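Local coordinates for taurine:2-oxoglutarate aminotransferase (PDB 6JIX), which probably transfers the amino group of taurine to 2-oxoglutarate, using pyridoxal 5'-phosphate as cofactor, as a member of the class-III aminotransferases, at residues A[67-72]-A[285-290]; A[214-219]-A[245-250]; A[259-264]-A[365-370]. All blocks are in the same frame, centred on the assembly; numbering follows the deposited sequence.

Contact 1 of 3, residues A[67-72]-A[285-290]; sequences EIVDAI and CGYVPL
The ring of Y287 is the one aromatic ring in this contact, and three aliphatic side chains of the helix gather round it. The terminal methyl CD1 of I72 comes in at the ring edge, near its plane, on the side of the backbone, and lies 3.9 Å from Y287 CB. I68 and V69 both approach obliquely, their CG2 methyls on opposite sides of the ring plane: the I68 and Y287 side chains cross at about a right angle, with I68 CB 3.6 Å from Y287 CE2, while V69 adds a looser touch, its CG2 4.2 Å from Y287 CE2. The ring reaches the helix because Y287 CG stands anti to the carbonyl carbon, beside the backbone N (chi1 -69°). Its hydroxyl hydrogen-bonds G62 O and L65 N, just ahead of helix 66-78; the helix packs on the ring and the preceding loop holds its hydroxyl.

Residues 285-290 lie between strands 276-279 and 291-296 of the large sheet of this fold-type I enzyme, soon after the cofactor-binding K281. The contact therefore packs helix 66-78 against a loop that leaves the cofactor site. Off one side of the ring, I68 CD1 rests 3.9 Å from C285 SG; near the ring plane, beyond CB, I72 and V288 slide past each other in opposite directions, with I72 CD1 3.6 Å from V288 CG2; the extended I72 side chain (chi2 178°) carries its methyl to the loop. All the touching residues are buried, and the contacts across the pair are apolar. Helix 318-333 lines the same region, with A323 against I72 and A320 against V288. The second subunit closes in as well: its C80 packs on both I72 and Y287, and its H317 NE2 hydrogen-bonds G286 O.

Contact 2 of 3, residues A[214-219]-A[245-250]; sequences AAILME and YGILMI. With PLP (pyridoxal-5'-phosphate), chain G.
A215, I216 and L217 pair in parallel with L248, M249 and I250, and here the contact is tight. Four backbone hydrogen bonds alternate along it: L248 N to A214 O, I216 N to L248 O, I250 N to I216 O, and M218 N to I250 O. The third, at 2.9 Å from I250 N to I216 O, is almost straight (175°).

The strands are neighbours in the large seven-stranded sheet, joined through helix 234-245 as a beta-alpha-beta crossover. On one face I250 is central: CD1 sits 3.6 Å from A215 CB, and its other branch, CG2, lies 3.8 Å from L217 CD1. Helix 116-131 covers A215 and L248 there, while M218 and M249 face helix 234-245. Just before the paired residues, I247 lays CG2 3.9 Å from I216 CG1.

Packing gives way beyond I247, where the chain leaves helix 234-245 at the solvent-exposed G246, whose phi is positive. The far end of strand 213-219 instead enters the cofactor pocket: E219 CG lies 3.6 Å from PLP C2A, and its carboxylate is held by the backbone N atoms of G223 and Y143.

Contact 3 of 3, residues A[259-264]-A[365-370]; sequences GRTGKM and RCIGLF
A two-residue beta-hairpin turn and a second tight turn meet here. The type II' turn from I367 to F370 connects strands 361-367 and 370-376 of the C-terminal small domain, and its tip docks on the type I turn from G259 to G262, in the loop between strands 248-252 and 276-279 of the large domain. R260 and L369 grip each other twice. R260 O accepts L369 N at 3.0 Å, and R260 NH1 returns the bond to L369 O at 2.8 Å. In the second bond the acceptor lies in the guanidinium plane, yet the donor stands above the plane of the L369 carbonyl instead of on a lone pair. The R260 chain leaves anti to its own backbone N (chi1 -174°) and then bends at chi2 and chi3, which brings the NH1 edge of the guanidinium up to L369 O.

The aliphatic part of R260 meets F370 about at a right angle, CG 3.5 Å from F370 CD1, and the guanidinium and ring planes are 55° apart. T261 lies alongside both I367 and F370: its CB is 3.9 Å from I367 CG2, and its CG2 methyl is 3.9 Å from F370 CD2. The T261 hydroxyl turns to N269 ND2. The backbones also come close, with G368 CA 4.1 Å from G262 N; phi of G368 is positive, and a CB there would run into T261 C, R260 O and G262 N, so the close approach depends on glycine.

R260 is buried, and further acceptors satisfy its N-H groups: P420 O at NH1 and N60 OD1 at NH2. Helix 336-357 flanks the hairpin tip, its E344 OE1 accepting G368 N and its M343 packing on L369, whereas helix 54-57 places V57 against both R260 and F370.

In the fold
The contacts lie at different distances from the cofactor and do not touch. Contact 2 brings E219 into the PLP pocket; in contact 3 the F370 side chain lies about 7 Å from PLP, and R260 about 8 Å from the side chain of K281. C285 of contact 1 is about 8 Å from K281, so contacts 1 and 3 both lie near this lysine, nearest atoms about 8 Å apart. Contacts 2 and 3 approach to about 6 Å between nearest atoms, with centres 23 Å apart. Contact 2 is nested within the chain loop closed by contact 1, whereas contacts 1 and 3 interleave. Contact 1 alone reaches the second subunit, whose T313 also binds PLP.

Contact 1 of 3, residues A[67-72]-A[285-290]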
ATOM      1  N   GLU A  67       9.574  23.189  -2.654  1.00 28.89           N
ATOM      2  CA  GLU A  67       8.894  23.197  -1.362  1.00 26.17           C
ATOM      3  C   GLU A  67       8.740  21.787  -0.801  1.00 29.89           C
ATOM      4  O   GLU A  67       8.971  21.564   0.395  1.00 28.12           O
ATOM      5  CB  GLU A  67       7.532  23.879  -1.482  1.00 26.30           C
ATOM      6  CG  GLU A  67       7.596  25.387  -1.501  1.00 24.51           C
ATOM      7  CD  GLU A  67       8.016  25.917  -2.850  1.00 33.38           C
ATOM      8  OE1 GLU A  67       8.298  25.081  -3.747  1.00 36.08           O
ATOM      9  OE2 GLU A  67       8.067  27.163  -3.015  1.00 32.15           O
ATOM     10  N   ILE A  68       8.357  20.819  -1.649  1.00 30.59           N
ATOM     11  CA  ILE A  68       8.201  19.436  -1.188  1.00 28.98           C
ATOM     12  C   ILE A  68       9.560  18.771  -1.041  1.00 28.83           C
ATOM     13  O   ILE A  68       9.810  18.053  -0.065  1.00 25.08           O
ATOM     14  CB  ILE A  68       7.287  18.621  -2.126  1.00 27.87           C
ATOM     15  CG1 ILE A  68       5.897  19.254  -2.246  1.00 28.50           C
ATOM     16  CG2 ILE A  68       7.146  17.204  -1.606  1.00 22.98           C
ATOM     17  CD1 ILE A  68       5.180  18.874  -3.527  1.00 21.83           C
ATOM     18  N   VAL A  69      10.443  18.974  -2.021  1.00 28.32           N
ATOM     19  CA  VAL A  69      11.778  18.390  -1.950  1.00 26.79           C
ATOM     20  C   VAL A  69      12.454  18.789  -0.649  1.00 26.56           C
ATOM     21  O   VAL A  69      12.984  17.947   0.082  1.00 29.02           O
ATOM     22  CB  VAL A  69      12.617  18.808  -3.170  1.00 31.02           C
ATOM     23  CG1 VAL A  69      14.083  18.451  -2.933  1.00 34.18           C
ATOM     24  CG2 VAL A  69      12.092  18.152  -4.448  1.00 26.01           C
ATOM     25  N   ASP A  70      12.404  20.075  -0.318  1.00 29.78           N
ATOM     26  CA  ASP A  70      13.078  20.544   0.887  1.00 29.51           C
ATOM     27  C   ASP A  70      12.441  19.970   2.144  1.00 27.45           C
ATOM     28  O   ASP A  70      13.150  19.578   3.076  1.00 28.14           O
ATOM     29  CB  ASP A  70      13.074  22.072   0.932  1.00 29.84           C
ATOM     30  CG  ASP A  70      13.964  22.684  -0.127  1.00 32.85           C
ATOM     31  OD1 ASP A  70      14.838  21.977  -0.667  1.00 33.49           O
ATOM     32  OD2 ASP A  70      13.783  23.882  -0.425  1.00 44.09           O
ATOM     33  N   ALA A  71      11.107  19.930   2.199  1.00 27.88           N
ATOM     34  CA  ALA A  71      10.437  19.371   3.368  1.00 23.86           C
ATOM     35  C   ALA A  71      10.857  17.926   3.580  1.00 27.83           C
ATOM     36  O   ALA A  71      11.017  17.471   4.725  1.00 24.32           O
ATOM     37  CB  ALA A  71       8.920  19.484   3.214  1.00 23.29           C
ATOM     38  N   ILE A  72      11.048  17.192   2.483  1.00 23.81           N
ATOM     39  CA  ILE A  72      11.462  15.799   2.578  1.00 23.03           C
ATOM     40  C   ILE A  72      12.845  15.710   3.216  1.00 27.41           C
ATOM     41  O   ILE A  72      13.066  14.938   4.160  1.00 25.43           O
ATOM     42  CB  ILE A  72      11.411  15.140   1.190  1.00 22.79           C
ATOM     43  CG1 ILE A  72       9.951  15.029   0.737  1.00 23.29           C
ATOM     44  CG2 ILE A  72      12.017  13.761   1.230  1.00 24.18           C
ATOM     45  CD1 ILE A  72       9.749  14.446  -0.642  1.00 19.51           C
ATOM     46  N   CYS A 285       1.965  14.661  -4.437  1.00 23.86           N
ATOM     47  CA  CYS A 285       2.419  14.689  -5.830  1.00 23.85           C
ATOM     48  C   CYS A 285       3.269  13.464  -6.185  1.00 27.25           C
ATOM     49  O   CYS A 285       4.081  13.499  -7.131  1.00 28.00           O
ATOM     50  CB  CYS A 285       3.187  15.975  -6.125  1.00 26.50           C
ATOM     51  SG  CYS A 285       2.234  17.422  -5.686  1.00 30.24           S
ATOM     52  N   GLY A 286       3.090  12.377  -5.431  1.00 23.36           N
ATOM     53  CA  GLY A 286       3.800  11.142  -5.664  1.00 23.25           C
ATOM     54  C   GLY A 286       5.208  11.112  -5.114  1.00 22.51           C
ATOM     55  O   GLY A 286       5.886  10.088  -5.249  1.00 22.50           O
ATOM     56  N   TYR A 287       5.665  12.204  -4.500  1.00 22.98           N
ATOM     57  CA  TYR A 287       7.051  12.287  -4.070  1.00 24.28           C
ATOM     58  C   TYR A 287       7.353  11.284  -2.964  1.00 27.15           C
ATOM     59  O   TYR A 287       8.480  10.790  -2.885  1.00 26.80           O
ATOM     60  CB  TYR A 287       7.378  13.704  -3.598  1.00 24.27           C
ATOM     61  CG  TYR A 287       7.425  14.785  -4.660  1.00 28.29           C
ATOM     62  CD1 TYR A 287       6.849  14.611  -5.919  1.00 28.91           C
ATOM     63  CD2 TYR A 287       8.031  16.016  -4.383  1.00 35.71           C
ATOM     64  CE1 TYR A 287       6.897  15.637  -6.875  1.00 31.32           C
ATOM     65  CE2 TYR A 287       8.082  17.047  -5.320  1.00 28.19           C
ATOM     66  CZ  TYR A 287       7.520  16.859  -6.558  1.00 33.89           C
ATOM     67  OH  TYR A 287       7.590  17.902  -7.463  1.00 29.99           O
ATOM     68  N   VAL A 288       6.371  10.971  -2.120  1.00 28.54           N
ATOM     69  CA  VAL A 288       6.463   9.898  -1.126  1.00 24.38           C
ATOM     70  C   VAL A 288       5.115   9.190  -1.092  1.00 25.83           C
ATOM     71  O   VAL A 288       4.076   9.869  -1.084  1.00 21.72           O
ATOM     72  CB  VAL A 288       6.817  10.435   0.270  1.00 23.52           C
ATOM     73  CG1 VAL A 288       7.099   9.280   1.243  1.00 20.77           C
ATOM     74  CG2 VAL A 288       7.986  11.385   0.189  1.00 22.04           C
ATOM     75  N   PRO A 289       5.079   7.854  -1.061  1.00 26.37           N
ATOM     76  CA  PRO A 289       3.790   7.137  -1.038  1.00 23.65           C
ATOM     77  C   PRO A 289       2.933   7.562   0.145  1.00 26.19           C
ATOM     78  O   PRO A 289       3.341   7.451   1.306  1.00 24.41           O
ATOM     79  CB  PRO A 289       4.214   5.669  -0.924  1.00 19.96           C
ATOM     80  CG  PRO A 289       5.544   5.629  -1.574  1.00 23.54           C
ATOM     81  CD  PRO A 289       6.215   6.935  -1.234  1.00 23.05           C
ATOM     82  N   LEU A 290       1.713   8.010  -0.151  1.00 24.46           N
ATOM     83  CA  LEU A 290       0.789   8.414   0.899  1.00 22.51           C
ATOM     84  C   LEU A 290      -0.625   8.389   0.349  1.00 23.77           C
ATOM     85  O   LEU A 290      -0.861   8.784  -0.794  1.00 27.43           O
ATOM     86  CB  LEU A 290       1.123   9.814   1.427  1.00 19.87           C
ATOM     87  CG  LEU A 290       0.273  10.341   2.585  1.00 23.07           C
ATOM     88  CD1 LEU A 290       0.327   9.430   3.815  1.00 19.57           C
ATOM     89  CD2 LEU A 290       0.682  11.777   2.944  1.00 21.74           C
TER

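Contact 2 of 3, residues A[214-219]-A[245-250]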
ATOM      1  N   ALA A 214     -23.940  -1.130   2.753  1.00 23.59           N
ATOM      2  CA  ALA A 214     -23.187  -0.286   3.674  1.00 22.60           C
ATOM      3  C   ALA A 214     -22.758   1.015   3.016  1.00 21.48           C
ATOM      4  O   ALA A 214     -22.776   2.075   3.655  1.00 23.48           O
ATOM      5  CB  ALA A 214     -21.957  -1.027   4.188  1.00 20.66           C
ATOM      6  N   ALA A 215     -22.411   0.963   1.734  1.00 20.29           N
ATOM      7  CA  ALA A 215     -21.822   2.122   1.086  1.00 20.96           C
ATOM      8  C   ALA A 215     -21.979   2.026  -0.428  1.00 23.72           C
ATOM      9  O   ALA A 215     -21.946   0.939  -1.016  1.00 25.09           O
ATOM     10  CB  ALA A 215     -20.332   2.249   1.447  1.00 19.13           C
ATOM     11  N   ILE A 216     -22.140   3.187  -1.046  1.00 20.18           N
ATOM     12  CA  ILE A 216     -21.949   3.341  -2.472  1.00 18.29           C
ATOM     13  C   ILE A 216     -20.603   4.020  -2.656  1.00 24.80           C
ATOM     14  O   ILE A 216     -20.357   5.096  -2.092  1.00 23.25           O
ATOM     15  CB  ILE A 216     -23.077   4.168  -3.100  1.00 22.49           C
ATOM     16  CG1 ILE A 216     -24.381   3.373  -3.105  1.00 23.29           C
ATOM     17  CG2 ILE A 216     -22.702   4.597  -4.519  1.00 23.92           C
ATOM     18  CD1 ILE A 216     -25.506   4.128  -3.767  1.00 18.54           C
ATOM     19  N   LEU A 217     -19.723   3.393  -3.430  1.00 22.55           N
ATOM     20  CA  LEU A 217     -18.380   3.906  -3.648  1.00 21.36           C
ATOM     21  C   LEU A 217     -18.232   4.340  -5.102  1.00 23.72           C
ATOM     22  O   LEU A 217     -18.403   3.527  -6.019  1.00 25.28           O
ATOM     23  CB  LEU A 217     -17.347   2.838  -3.282  1.00 19.09           C
ATOM     24  CG  LEU A 217     -15.922   2.963  -3.821  1.00 21.35           C
ATOM     25  CD1 LEU A 217     -15.210   4.191  -3.243  1.00 18.68           C
ATOM     26  CD2 LEU A 217     -15.167   1.700  -3.489  1.00 21.26           C
ATOM     27  N   MET A 218     -17.928   5.619  -5.321  1.00 24.27           N
ATOM     28  CA  MET A 218     -17.760   6.113  -6.685  1.00 30.11           C
ATOM     29  C   MET A 218     -16.658   7.153  -6.745  1.00 21.82           C
ATOM     30  O   MET A 218     -16.480   7.936  -5.812  1.00 26.41           O
ATOM     31  CB  MET A 218     -19.064   6.634  -7.329  1.00 29.07           C
ATOM     32  CG  MET A 218     -20.079   7.244  -6.451  1.00 28.12           C
ATOM     33  SD  MET A 218     -21.726   7.089  -7.220  1.00 40.60           S
ATOM     34  CE  MET A 218     -21.518   7.760  -8.865  1.00 39.41           C
ATOM     35  N   GLU A 219     -15.866   7.082  -7.817  1.00 23.20           N
ATOM     36  CA  GLU A 219     -14.992   8.192  -8.184  1.00 26.12           C
ATOM     37  C   GLU A 219     -15.806   9.463  -8.356  1.00 28.19           C
ATOM     38  O   GLU A 219     -16.803   9.486  -9.096  1.00 29.51           O
ATOM     39  CB  GLU A 219     -14.265   7.898  -9.497  1.00 24.62           C
ATOM     40  CG  GLU A 219     -13.157   6.882  -9.448  1.00 26.23           C
ATOM     41  CD  GLU A 219     -12.590   6.580 -10.839  1.00 26.69           C
ATOM     42  OE1 GLU A 219     -11.579   7.219 -11.215  1.00 25.82           O
ATOM     43  OE2 GLU A 219     -13.145   5.707 -11.548  1.00 25.89           O
ATOM     44  N   TYR A 245     -31.617   5.887   2.381  1.00 26.39           N
ATOM     45  CA  TYR A 245     -31.479   4.481   2.737  1.00 23.84           C
ATOM     46  C   TYR A 245     -30.500   4.212   3.874  1.00 21.27           C
ATOM     47  O   TYR A 245     -30.401   3.068   4.321  1.00 22.58           O
ATOM     48  CB  TYR A 245     -31.067   3.691   1.493  1.00 23.20           C
ATOM     49  CG  TYR A 245     -32.199   3.615   0.493  1.00 27.39           C
ATOM     50  CD1 TYR A 245     -33.441   3.120   0.864  1.00 24.65           C
ATOM     51  CD2 TYR A 245     -32.038   4.049  -0.811  1.00 26.97           C
ATOM     52  CE1 TYR A 245     -34.477   3.043  -0.034  1.00 22.82           C
ATOM     53  CE2 TYR A 245     -33.078   3.975  -1.722  1.00 24.50           C
ATOM     54  CZ  TYR A 245     -34.302   3.478  -1.323  1.00 27.39           C
ATOM     55  OH  TYR A 245     -35.361   3.407  -2.214  1.00 29.38           O
ATOM     56  N   GLY A 246     -29.806   5.230   4.376  1.00 21.75           N
ATOM     57  CA  GLY A 246     -28.817   5.018   5.408  1.00 20.64           C
ATOM     58  C   GLY A 246     -27.513   4.439   4.912  1.00 26.21           C
ATOM     59  O   GLY A 246     -26.789   3.815   5.690  1.00 27.58           O
ATOM     60  N   ILE A 247     -27.217   4.590   3.628  1.00 25.18           N
ATOM     61  CA  ILE A 247     -25.999   4.103   2.996  1.00 20.05           C
ATOM     62  C   ILE A 247     -24.957   5.211   3.045  1.00 25.73           C
ATOM     63  O   ILE A 247     -25.257   6.368   2.709  1.00 25.88           O
ATOM     64  CB  ILE A 247     -26.293   3.702   1.540  1.00 19.98           C
ATOM     65  CG1 ILE A 247     -27.249   2.510   1.463  1.00 25.00           C
ATOM     66  CG2 ILE A 247     -25.014   3.509   0.752  1.00 19.89           C
ATOM     67  CD1 ILE A 247     -28.041   2.468   0.145  1.00 19.24           C
ATOM     68  N   LEU A 248     -23.724   4.868   3.419  1.00 21.97           N
ATOM     69  CA  LEU A 248     -22.652   5.853   3.366  1.00 23.99           C
ATOM     70  C   LEU A 248     -22.227   6.076   1.923  1.00 25.68           C
ATOM     71  O   LEU A 248     -22.170   5.139   1.120  1.00 25.54           O
ATOM     72  CB  LEU A 248     -21.445   5.404   4.198  1.00 23.23           C
ATOM     73  CG  LEU A 248     -21.717   5.070   5.665  1.00 24.90           C
ATOM     74  CD1 LEU A 248     -20.494   4.483   6.315  1.00 23.00           C
ATOM     75  CD2 LEU A 248     -22.154   6.304   6.393  1.00 23.09           C
ATOM     76  N   MET A 249     -21.931   7.323   1.590  1.00 22.11           N
ATOM     77  CA  MET A 249     -21.386   7.661   0.286  1.00 22.60           C
ATOM     78  C   MET A 249     -19.889   7.859   0.431  1.00 24.01           C
ATOM     79  O   MET A 249     -19.440   8.604   1.310  1.00 24.64           O
ATOM     80  CB  MET A 249     -22.023   8.922  -0.278  1.00 19.74           C
ATOM     81  CG  MET A 249     -21.596   9.249  -1.669  1.00 18.12           C
ATOM     82  SD  MET A 249     -22.408  10.774  -2.209  1.00 31.66           S
ATOM     83  CE  MET A 249     -22.159  10.676  -3.982  1.00 28.06           C
ATOM     84  N   ILE A 250     -19.122   7.130  -0.368  1.00 24.56           N
ATOM     85  CA  ILE A 250     -17.672   7.236  -0.367  1.00 22.46           C
ATOM     86  C   ILE A 250     -17.251   7.725  -1.734  1.00 23.07           C
ATOM     87  O   ILE A 250     -17.404   7.000  -2.725  1.00 24.71           O
ATOM     88  CB  ILE A 250     -16.993   5.894  -0.047  1.00 22.47           C
ATOM     89  CG1 ILE A 250     -17.624   5.237   1.190  1.00 20.79           C
ATOM     90  CG2 ILE A 250     -15.494   6.086   0.095  1.00 18.26           C
ATOM     91  CD1 ILE A 250     -17.096   3.849   1.474  1.00 15.82           C
TER
HETATM   92  N1  PLP G 503      -8.674   5.204  -7.327  1.00 29.01           N
HETATM   93  C2  PLP G 503      -8.520   5.892  -8.462  1.00 28.05           C
HETATM   94  C2A PLP G 503      -9.579   6.880  -8.919  1.00 27.30           C
HETATM   95  C3  PLP G 503      -7.364   5.710  -9.262  1.00 24.86           C
HETATM   96  O3  PLP G 503      -7.179   6.404 -10.443  1.00 29.07           O
HETATM   97  C4  PLP G 503      -6.385   4.827  -8.864  1.00 29.01           C
HETATM   98  C4A PLP G 503      -5.128   4.655  -9.765  1.00 32.02           C
HETATM   99  O4A PLP G 503      -5.193   4.875 -10.975  1.00 31.04           O
HETATM  100  C5  PLP G 503      -6.592   4.115  -7.642  1.00 27.70           C
HETATM  101  C6  PLP G 503      -7.751   4.331  -6.884  1.00 23.38           C
HETATM  102  C5A PLP G 503      -5.499   3.099  -7.147  1.00 29.15           C
HETATM  103  O4P PLP G 503      -4.495   3.875  -6.575  1.00 28.14           O
HETATM  104  P   PLP G 503      -3.034   3.221  -6.282  1.00 27.70           P
HETATM  105  O1P PLP G 503      -2.213   4.142  -5.490  1.00 25.99           O
HETATM  106  O2P PLP G 503      -3.138   2.028  -5.416  1.00 29.83           O
HETATM  107  O3P PLP G 503      -2.324   2.809  -7.751  1.00 25.02           O

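Contact 3 of 3, residues A[259-264]-A[365-370]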
ATOM      1  N   GLY A 259      -6.740  19.827  -6.448  1.00 25.51           N
ATOM      2  CA  GLY A 259      -6.693  20.863  -7.456  1.00 27.19           C
ATOM      3  C   GLY A 259      -6.918  20.399  -8.871  1.00 27.05           C
ATOM      4  O   GLY A 259      -7.042  21.244  -9.771  1.00 24.87           O
ATOM      5  N   ARG A 260      -6.944  19.083  -9.102  1.00 26.50           N
ATOM      6  CA  ARG A 260      -7.068  18.540 -10.450  1.00 24.74           C
ATOM      7  C   ARG A 260      -8.208  19.196 -11.237  1.00 28.75           C
ATOM      8  O   ARG A 260      -8.060  19.494 -12.432  1.00 27.45           O
ATOM      9  CB  ARG A 260      -7.265  17.027 -10.357  1.00 27.08           C
ATOM     10  CG  ARG A 260      -7.259  16.340 -11.701  1.00 28.41           C
ATOM     11  CD  ARG A 260      -6.268  17.025 -12.612  1.00 28.70           C
ATOM     12  NE  ARG A 260      -4.915  16.761 -12.171  1.00 27.43           N
ATOM     13  CZ  ARG A 260      -3.850  16.997 -12.918  1.00 29.89           C
ATOM     14  NH1 ARG A 260      -4.019  17.502 -14.131  1.00 26.87           N
ATOM     15  NH2 ARG A 260      -2.633  16.719 -12.456  1.00 24.86           N
ATOM     16  N   THR A 261      -9.347  19.444 -10.580  1.00 26.45           N
ATOM     17  CA  THR A 261     -10.561  19.921 -11.236  1.00 27.03           C
ATOM     18  C   THR A 261     -10.822  21.406 -11.025  1.00 29.87           C
ATOM     19  O   THR A 261     -11.875  21.899 -11.446  1.00 31.01           O
ATOM     20  CB  THR A 261     -11.778  19.133 -10.737  1.00 28.52           C
ATOM     21  OG1 THR A 261     -12.092  19.524  -9.383  1.00 23.59           O
ATOM     22  CG2 THR A 261     -11.514  17.598 -10.829  1.00 25.98           C
ATOM     23  N   GLY A 262      -9.926  22.116 -10.336  1.00 27.48           N
ATOM     24  CA  GLY A 262     -10.136  23.503  -9.979  1.00 29.33           C
ATOM     25  C   GLY A 262     -10.641  23.720  -8.566  1.00 29.63           C
ATOM     26  O   GLY A 262     -10.677  24.864  -8.104  1.00 32.86           O
ATOM     27  N   LYS A 263     -11.012  22.659  -7.867  1.00 29.00           N
ATOM     28  CA  LYS A 263     -11.367  22.702  -6.459  1.00 30.97           C
ATOM     29  C   LYS A 263     -10.422  21.769  -5.713  1.00 30.38           C
ATOM     30  O   LYS A 263      -9.772  20.904  -6.314  1.00 31.45           O
ATOM     31  CB  LYS A 263     -12.840  22.285  -6.254  1.00 33.87           C
ATOM     32  CG  LYS A 263     -13.875  23.373  -6.595  1.00 30.56           C
ATOM     33  CD  LYS A 263     -14.533  23.922  -5.321  1.00 33.93           C
ATOM     34  CE  LYS A 263     -15.563  24.983  -5.625  1.00 32.63           C
ATOM     35  NZ  LYS A 263     -16.077  24.772  -6.990  1.00 29.49           N
ATOM     36  N   MET A 264     -10.301  21.955  -4.398  1.00 29.31           N
ATOM     37  CA  MET A 264      -9.367  21.100  -3.667  1.00 28.86           C
ATOM     38  C   MET A 264      -9.751  19.624  -3.799  1.00 30.80           C
ATOM     39  O   MET A 264      -8.894  18.769  -4.050  1.00 26.64           O
ATOM     40  CB  MET A 264      -9.272  21.517  -2.201  1.00 28.04           C
ATOM     41  CG  MET A 264      -8.127  20.823  -1.455  1.00 36.59           C
ATOM     42  SD  MET A 264      -6.445  21.477  -1.782  1.00 42.83           S
ATOM     43  CE  MET A 264      -6.829  23.126  -2.383  1.00 38.06           C
ATOM     44  N   ARG A 365     -14.043  16.475 -22.903  1.00 29.07           N
ATOM     45  CA  ARG A 365     -14.454  16.759 -21.545  1.00 26.39           C
ATOM     46  C   ARG A 365     -13.259  17.382 -20.844  1.00 26.16           C
ATOM     47  O   ARG A 365     -12.120  16.966 -21.059  1.00 26.17           O
ATOM     48  CB  ARG A 365     -14.928  15.492 -20.837  1.00 29.22           C
ATOM     49  CG  ARG A 365     -16.172  14.869 -21.473  1.00 32.27           C
ATOM     50  CD  ARG A 365     -16.451  13.467 -20.959  1.00 25.66           C
ATOM     51  NE  ARG A 365     -15.335  12.570 -21.235  1.00 26.76           N
ATOM     52  CZ  ARG A 365     -15.010  12.116 -22.444  1.00 31.09           C
ATOM     53  NH1 ARG A 365     -15.723  12.462 -23.517  1.00 31.79           N
ATOM     54  NH2 ARG A 365     -13.968  11.305 -22.583  1.00 24.88           N
ATOM     55  N   CYS A 366     -13.519  18.389 -20.022  1.00 23.80           N
ATOM     56  CA  CYS A 366     -12.441  19.090 -19.344  1.00 25.83           C
ATOM     57  C   CYS A 366     -13.051  19.830 -18.176  1.00 27.12           C
ATOM     58  O   CYS A 366     -13.951  20.644 -18.382  1.00 26.94           O
ATOM     59  CB  CYS A 366     -11.723  20.077 -20.278  1.00 29.57           C
ATOM     60  SG  CYS A 366     -10.548  21.218 -19.401  1.00 35.21           S
ATOM     61  N   ILE A 367     -12.557  19.561 -16.969  1.00 28.26           N
ATOM     62  CA  ILE A 367     -12.826  20.390 -15.801  1.00 28.09           C
ATOM     63  C   ILE A 367     -11.495  20.665 -15.114  1.00 30.43           C
ATOM     64  O   ILE A 367     -10.766  19.728 -14.769  1.00 30.16           O
ATOM     65  CB  ILE A 367     -13.821  19.726 -14.840  1.00 25.56           C
ATOM     66  CG1 ILE A 367     -14.210  20.703 -13.735  1.00 23.67           C
ATOM     67  CG2 ILE A 367     -13.256  18.437 -14.297  1.00 24.78           C
ATOM     68  CD1 ILE A 367     -15.351  20.203 -12.914  1.00 18.93           C
ATOM     69  N   GLY A 368     -11.174  21.946 -14.922  1.00 33.94           N
ATOM     70  CA  GLY A 368      -9.839  22.310 -14.466  1.00 31.02           C
ATOM     71  C   GLY A 368      -8.794  21.830 -15.459  1.00 30.48           C
ATOM     72  O   GLY A 368      -8.864  22.084 -16.668  1.00 31.23           O
ATOM     73  N   LEU A 369      -7.787  21.143 -14.952  1.00 28.37           N
ATOM     74  CA  LEU A 369      -6.807  20.495 -15.807  1.00 31.37           C
ATOM     75  C   LEU A 369      -7.032  18.981 -15.822  1.00 27.68           C
ATOM     76  O   LEU A 369      -6.088  18.194 -15.822  1.00 27.26           O
ATOM     77  CB  LEU A 369      -5.391  20.877 -15.376  1.00 32.03           C
ATOM     78  CG  LEU A 369      -5.077  22.356 -15.650  1.00 25.90           C
ATOM     79  CD1 LEU A 369      -3.777  22.799 -15.005  1.00 26.12           C
ATOM     80  CD2 LEU A 369      -5.043  22.617 -17.144  1.00 25.41           C
ATOM     81  N   PHE A 370      -8.306  18.578 -15.821  1.00 26.13           N
ATOM     82  CA  PHE A 370      -8.767  17.185 -15.831  1.00 26.07           C
ATOM     83  C   PHE A 370      -9.615  17.001 -17.094  1.00 28.92           C
ATOM     84  O   PHE A 370     -10.791  17.387 -17.125  1.00 28.64           O
ATOM     85  CB  PHE A 370      -9.569  16.894 -14.560  1.00 25.45           C
ATOM     86  CG  PHE A 370      -9.625  15.441 -14.176  1.00 25.30           C
ATOM     87  CD1 PHE A 370      -8.539  14.596 -14.390  1.00 25.96           C
ATOM     88  CD2 PHE A 370     -10.764  14.919 -13.573  1.00 23.94           C
ATOM     89  CE1 PHE A 370      -8.600  13.243 -14.016  1.00 23.17           C
ATOM     90  CE2 PHE A 370     -10.831  13.574 -13.200  1.00 23.25           C
ATOM     91  CZ  PHE A 370      -9.749  12.735 -13.424  1.00 21.13           C
TER